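Local coordinates for putative cell adhesion protein (Bacteroides uniformis, PDB 4K4K) that is a putative component of the fimbrium tip, belonging to surface filaments that mediate cell adhesion and biofilm formation, at residues 77-91 with 114-128. Residues are numbered along the deposited sequence; the frame is centred on the assembly and turned at random. Where two conformers were deposited one is given.
Sequences FPVDASQRDFVAYYP and DIDLMGAAKVEGKDK
F77 lies against the backbone of 126-128: D127 O sits over one face of its ring, while K126 O stands at the edge, 3.6 Å from F77 CE1. The type I turn P78 to A81 then passes along K128, whose aliphatic chain runs beside A81 and whose NZ hydrogen-bonds to a lone pair of V79 O, 3.3 Å away and in the carbonyl plane. An alanine at K128 would remove the amine and is likely to leave V79 O without its mate and open a gap beside A81. A water accepting from K128 N donates to P78 O and S82 O, a second link to the turn. In one of two deposited conformers, Q83 NE2 hydrogen-bonds to the anti side of D127 OD2; T129 OG1 holds D127 OD1.

Strands 84-90 and 118-126 run antiparallel (163°). R84 N to K126 O and F86 N to V123 O, each 2.9 Å, mark hydrogen-bonded pairs between which the register slips by one residue, a beta bulge. There D85 OD1 accepts from G125 N (3.0 Å, N-H...O 165°). V87 CG1 packs on the K122 chain, 3.8 Å from CE. Y90 chi1 (168°) sets the ring alongside selenomethionine M118, both pointing the same way, Y90 CD2 being 3.5 Å from M118 CE.

F86 and A88 also touch strand 132-150, which continues the sheet beyond 118-126. At the bulge, D85 OD2 comes within 4.1 Å of E124 OE2; K122 NZ, joined to D85 OD2 through a water, probably offsets some of that like-charge proximity.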
# COMPACT_ATOMS: atom_id res chain seq x y z
N PHE A 77 -22.90 5.66 17.47
CA PHE A 77 -23.74 4.47 17.31
C PHE A 77 -25.22 4.81 17.41
O PHE A 77 -25.56 5.76 18.14
CB PHE A 77 -23.37 3.44 18.37
CG PHE A 77 -22.15 2.64 17.96
CD1 PHE A 77 -22.29 1.47 17.22
CD2 PHE A 77 -20.88 3.05 18.32
CE1 PHE A 77 -21.17 0.72 16.85
CE2 PHE A 77 -19.75 2.33 17.92
CZ PHE A 77 -19.90 1.16 17.19
N PRO A 78 -26.10 4.05 16.71
CA PRO A 78 -27.56 4.29 16.85
C PRO A 78 -27.99 4.22 18.32
O PRO A 78 -27.64 3.27 19.05
CB PRO A 78 -28.19 3.16 16.03
CG PRO A 78 -27.13 2.75 15.04
CD PRO A 78 -25.82 2.93 15.78
N VAL A 79 -28.77 5.22 18.76
CA VAL A 79 -29.24 5.27 20.13
C VAL A 79 -30.16 4.06 20.47
O VAL A 79 -30.18 3.64 21.63
CB VAL A 79 -29.92 6.62 20.48
CG1 VAL A 79 -31.24 6.81 19.72
CG2 VAL A 79 -30.15 6.73 21.98
N ASP A 80 -30.85 3.47 19.47
CA ASP A 80 -31.73 2.31 19.70
C ASP A 80 -30.94 1.01 20.00
O ASP A 80 -31.57 -0.05 20.18
CB ASP A 80 -32.69 2.12 18.51
CG ASP A 80 -32.08 1.73 17.17
OD1 ASP A 80 -30.85 1.53 17.11
OD2 ASP A 80 -32.85 1.61 16.19
N ALA A 81 -29.58 1.07 20.05
CA ALA A 81 -28.70 -0.06 20.33
C ALA A 81 -28.76 -1.13 19.21
O ALA A 81 -28.34 -2.26 19.42
CB ALA A 81 -28.99 -0.68 21.70
N SER A 82 -29.21 -0.75 18.00
CA SER A 82 -29.18 -1.65 16.85
C SER A 82 -27.72 -1.73 16.33
O SER A 82 -26.91 -0.82 16.60
CB SER A 82 -30.16 -1.24 15.77
OG SER A 82 -29.76 0.01 15.24
N GLN A 83 -27.41 -2.81 15.59
CA GLN A 83 -26.04 -3.01 15.15
C GLN A 83 -25.75 -2.39 13.77
O GLN A 83 -26.64 -2.16 12.94
CB GLN A 83 -25.67 -4.52 15.15
CG GLN A 83 -25.71 -5.18 16.55
CD GLN A 83 -27.12 -5.46 17.03
OE1 GLN A 83 -27.96 -5.96 16.27
NE2 GLN A 83 -27.43 -5.13 18.29
N ARG A 84 -24.46 -2.14 13.53
CA ARG A 84 -23.94 -1.58 12.30
C ARG A 84 -22.63 -2.25 11.98
O ARG A 84 -21.98 -2.82 12.88
CB ARG A 84 -23.73 -0.04 12.42
CG ARG A 84 -25.01 0.80 12.57
CD ARG A 84 -25.91 0.74 11.32
NE ARG A 84 -27.07 1.62 11.47
CZ ARG A 84 -28.19 1.28 12.08
NH1 ARG A 84 -28.32 0.07 12.61
NH2 ARG A 84 -29.17 2.16 12.22
N ASP A 85 -22.20 -2.15 10.71
CA ASP A 85 -20.91 -2.68 10.27
C ASP A 85 -19.99 -1.54 9.96
O ASP A 85 -20.46 -0.42 9.75
CB ASP A 85 -21.08 -3.57 9.04
CG ASP A 85 -22.16 -4.62 9.22
OD1 ASP A 85 -22.32 -5.13 10.35
OD2 ASP A 85 -22.85 -4.93 8.23
N PHE A 86 -18.68 -1.80 9.94
CA PHE A 86 -17.70 -0.74 9.74
C PHE A 86 -16.68 -1.17 8.74
O PHE A 86 -16.21 -2.31 8.80
CB PHE A 86 -16.99 -0.40 11.09
CG PHE A 86 -17.93 0.29 12.06
CD1 PHE A 86 -18.80 -0.44 12.86
CD2 PHE A 86 -18.00 1.68 12.09
CE1 PHE A 86 -19.71 0.20 13.70
CE2 PHE A 86 -18.92 2.33 12.93
CZ PHE A 86 -19.76 1.59 13.74
N VAL A 87 -16.29 -0.25 7.87
CA VAL A 87 -15.21 -0.45 6.91
C VAL A 87 -14.34 0.80 6.93
O VAL A 87 -14.81 1.87 7.33
CB VAL A 87 -15.69 -0.80 5.46
CG1 VAL A 87 -16.45 -2.11 5.43
CG2 VAL A 87 -16.52 0.34 4.86
N ALA A 88 -13.09 0.68 6.47
CA ALA A 88 -12.17 1.82 6.41
C ALA A 88 -11.15 1.62 5.33
O ALA A 88 -10.93 0.49 4.87
CB ALA A 88 -11.47 2.02 7.77
N TYR A 89 -10.48 2.71 4.95
CA TYR A 89 -9.41 2.63 3.97
C TYR A 89 -8.36 3.67 4.32
O TYR A 89 -8.61 4.63 5.05
CB TYR A 89 -9.94 2.83 2.51
CG TYR A 89 -10.30 4.27 2.24
CD1 TYR A 89 -11.50 4.81 2.71
CD2 TYR A 89 -9.40 5.14 1.61
CE1 TYR A 89 -11.81 6.16 2.54
CE2 TYR A 89 -9.69 6.50 1.45
CZ TYR A 89 -10.88 7.01 1.95
OH TYR A 89 -11.16 8.35 1.78
N TYR A 90 -7.17 3.48 3.76
CA TYR A 90 -6.03 4.38 3.91
C TYR A 90 -5.39 4.51 2.52
O TYR A 90 -5.29 3.50 1.84
CB TYR A 90 -5.02 3.77 4.94
CG TYR A 90 -3.68 4.47 4.94
CD1 TYR A 90 -3.47 5.60 5.73
CD2 TYR A 90 -2.66 4.09 4.06
CE1 TYR A 90 -2.27 6.33 5.66
CE2 TYR A 90 -1.44 4.77 4.03
CZ TYR A 90 -1.25 5.89 4.84
OH TYR A 90 -0.08 6.60 4.79
N PRO A 91 -4.86 5.68 2.12
CA PRO A 91 -4.90 6.97 2.83
C PRO A 91 -6.17 7.73 2.52
O PRO A 91 -6.66 7.73 1.38
CB PRO A 91 -3.65 7.69 2.30
CG PRO A 91 -3.56 7.20 0.86
CD PRO A 91 -4.10 5.77 0.85
N ASP A 114 1.89 7.74 0.27
CA ASP A 114 0.76 8.42 -0.38
C ASP A 114 0.10 7.56 -1.45
O ASP A 114 -1.01 7.90 -1.88
CB ASP A 114 1.22 9.76 -0.99
CG ASP A 114 1.47 10.82 0.09
OD1 ASP A 114 1.24 10.52 1.28
OD2 ASP A 114 1.89 11.94 -0.26
N ILE A 115 0.76 6.46 -1.89
CA ILE A 115 0.15 5.56 -2.89
C ILE A 115 -0.09 4.16 -2.28
O ILE A 115 -0.55 3.27 -2.97
CB ILE A 115 0.96 5.49 -4.21
CG1 ILE A 115 2.42 4.96 -3.96
CG2 ILE A 115 0.94 6.84 -4.93
CD1 ILE A 115 3.20 4.53 -5.25
N ASP A 116 0.23 3.97 -0.99
CA ASP A 116 0.07 2.68 -0.34
C ASP A 116 -1.40 2.48 0.08
O ASP A 116 -1.76 2.61 1.25
CB ASP A 116 1.02 2.60 0.87
CG ASP A 116 1.08 1.23 1.50
OD1 ASP A 116 0.42 0.29 0.96
OD2 ASP A 116 1.70 1.10 2.57
N LEU A 117 -2.25 2.11 -0.89
CA LEU A 117 -3.68 1.90 -0.63
C LEU A 117 -3.87 0.67 0.25
O LEU A 117 -3.35 -0.42 -0.04
CB LEU A 117 -4.40 1.72 -1.98
CG LEU A 117 -5.88 1.27 -1.90
CD1 LEU A 117 -6.77 2.36 -1.25
CD2 LEU A 117 -6.40 0.79 -3.28
N MSE A 118 -4.62 0.84 1.34
CA MSE A 118 -4.94 -0.25 2.25
C MSE A 118 -6.43 -0.23 2.54
O MSE A 118 -7.03 0.86 2.59
CB MSE A 118 -4.16 -0.16 3.58
CG MSE A 118 -2.63 -0.09 3.39
SE MSE A 118 -1.74 -0.29 5.10
CE MSE A 118 -2.31 1.23 6.01
N GLY A 119 -7.00 -1.40 2.76
CA GLY A 119 -8.40 -1.54 3.14
C GLY A 119 -8.52 -2.36 4.41
O GLY A 119 -7.77 -3.33 4.60
N ALA A 120 -9.43 -1.95 5.31
CA ALA A 120 -9.67 -2.70 6.56
C ALA A 120 -10.76 -3.73 6.30
O ALA A 120 -11.77 -3.38 5.70
CB ALA A 120 -10.10 -1.76 7.68
N ALA A 121 -10.61 -4.96 6.78
CA ALA A 121 -11.66 -5.97 6.66
C ALA A 121 -12.92 -5.47 7.34
O ALA A 121 -12.84 -4.78 8.38
CB ALA A 121 -11.23 -7.30 7.30
N LYS A 122 -14.08 -5.78 6.78
CA LYS A 122 -15.32 -5.34 7.39
C LYS A 122 -15.46 -5.90 8.83
O LYS A 122 -15.21 -7.09 9.06
CB LYS A 122 -16.51 -5.79 6.54
CG LYS A 122 -17.85 -5.25 7.09
CD LYS A 122 -19.07 -5.58 6.21
CE LYS A 122 -19.15 -4.72 4.97
NZ LYS A 122 -20.36 -5.06 4.16
N VAL A 123 -15.82 -5.03 9.78
CA VAL A 123 -16.11 -5.43 11.16
C VAL A 123 -17.63 -5.39 11.31
O VAL A 123 -18.24 -4.32 11.20
CB VAL A 123 -15.37 -4.55 12.20
CG1 VAL A 123 -15.74 -4.95 13.64
CG2 VAL A 123 -13.87 -4.61 11.97
N GLU A 124 -18.25 -6.55 11.52
CA GLU A 124 -19.71 -6.67 11.56
C GLU A 124 -20.34 -6.68 12.96
O GLU A 124 -19.73 -7.14 13.91
CB GLU A 124 -20.15 -7.96 10.85
CG GLU A 124 -20.00 -7.91 9.34
CD GLU A 124 -20.73 -8.98 8.56
OE1 GLU A 124 -20.67 -10.17 8.96
OE2 GLU A 124 -21.35 -8.64 7.53
N GLY A 125 -21.60 -6.22 13.01
CA GLY A 125 -22.46 -6.34 14.18
C GLY A 125 -22.02 -5.66 15.46
O GLY A 125 -22.13 -6.24 16.54
N LYS A 126 -21.59 -4.40 15.34
CA LYS A 126 -21.23 -3.60 16.50
C LYS A 126 -22.38 -2.71 16.91
O LYS A 126 -23.10 -2.20 16.05
CB LYS A 126 -19.99 -2.74 16.20
CG LYS A 126 -18.72 -3.57 15.95
CD LYS A 126 -18.12 -4.03 17.28
CE LYS A 126 -16.99 -5.01 17.20
NZ LYS A 126 -16.42 -5.26 18.56
N ASP A 127 -22.53 -2.46 18.20
CA ASP A 127 -23.56 -1.55 18.67
C ASP A 127 -23.02 -0.69 19.83
O ASP A 127 -21.88 -0.86 20.26
CB ASP A 127 -24.83 -2.31 19.05
CG ASP A 127 -24.62 -3.33 20.15
OD1 ASP A 127 -24.11 -2.95 21.22
OD2 ASP A 127 -24.90 -4.52 19.91
N LYS A 128 -23.85 0.22 20.36
CA LYS A 128 -23.43 1.14 21.43
C LYS A 128 -22.99 0.42 22.72
O LYS A 128 -22.30 1.05 23.52
CB LYS A 128 -24.53 2.16 21.73
CG LYS A 128 -25.78 1.57 22.38
CD LYS A 128 -26.90 2.60 22.51
CE LYS A 128 -27.03 3.12 23.92
NZ LYS A 128 -28.01 4.24 24.00
O HOH W 1 -26.07 0.91 18.52
O HOH W 2 -22.35 -4.04 5.81
O HOH W 3 -0.69 9.28 3.76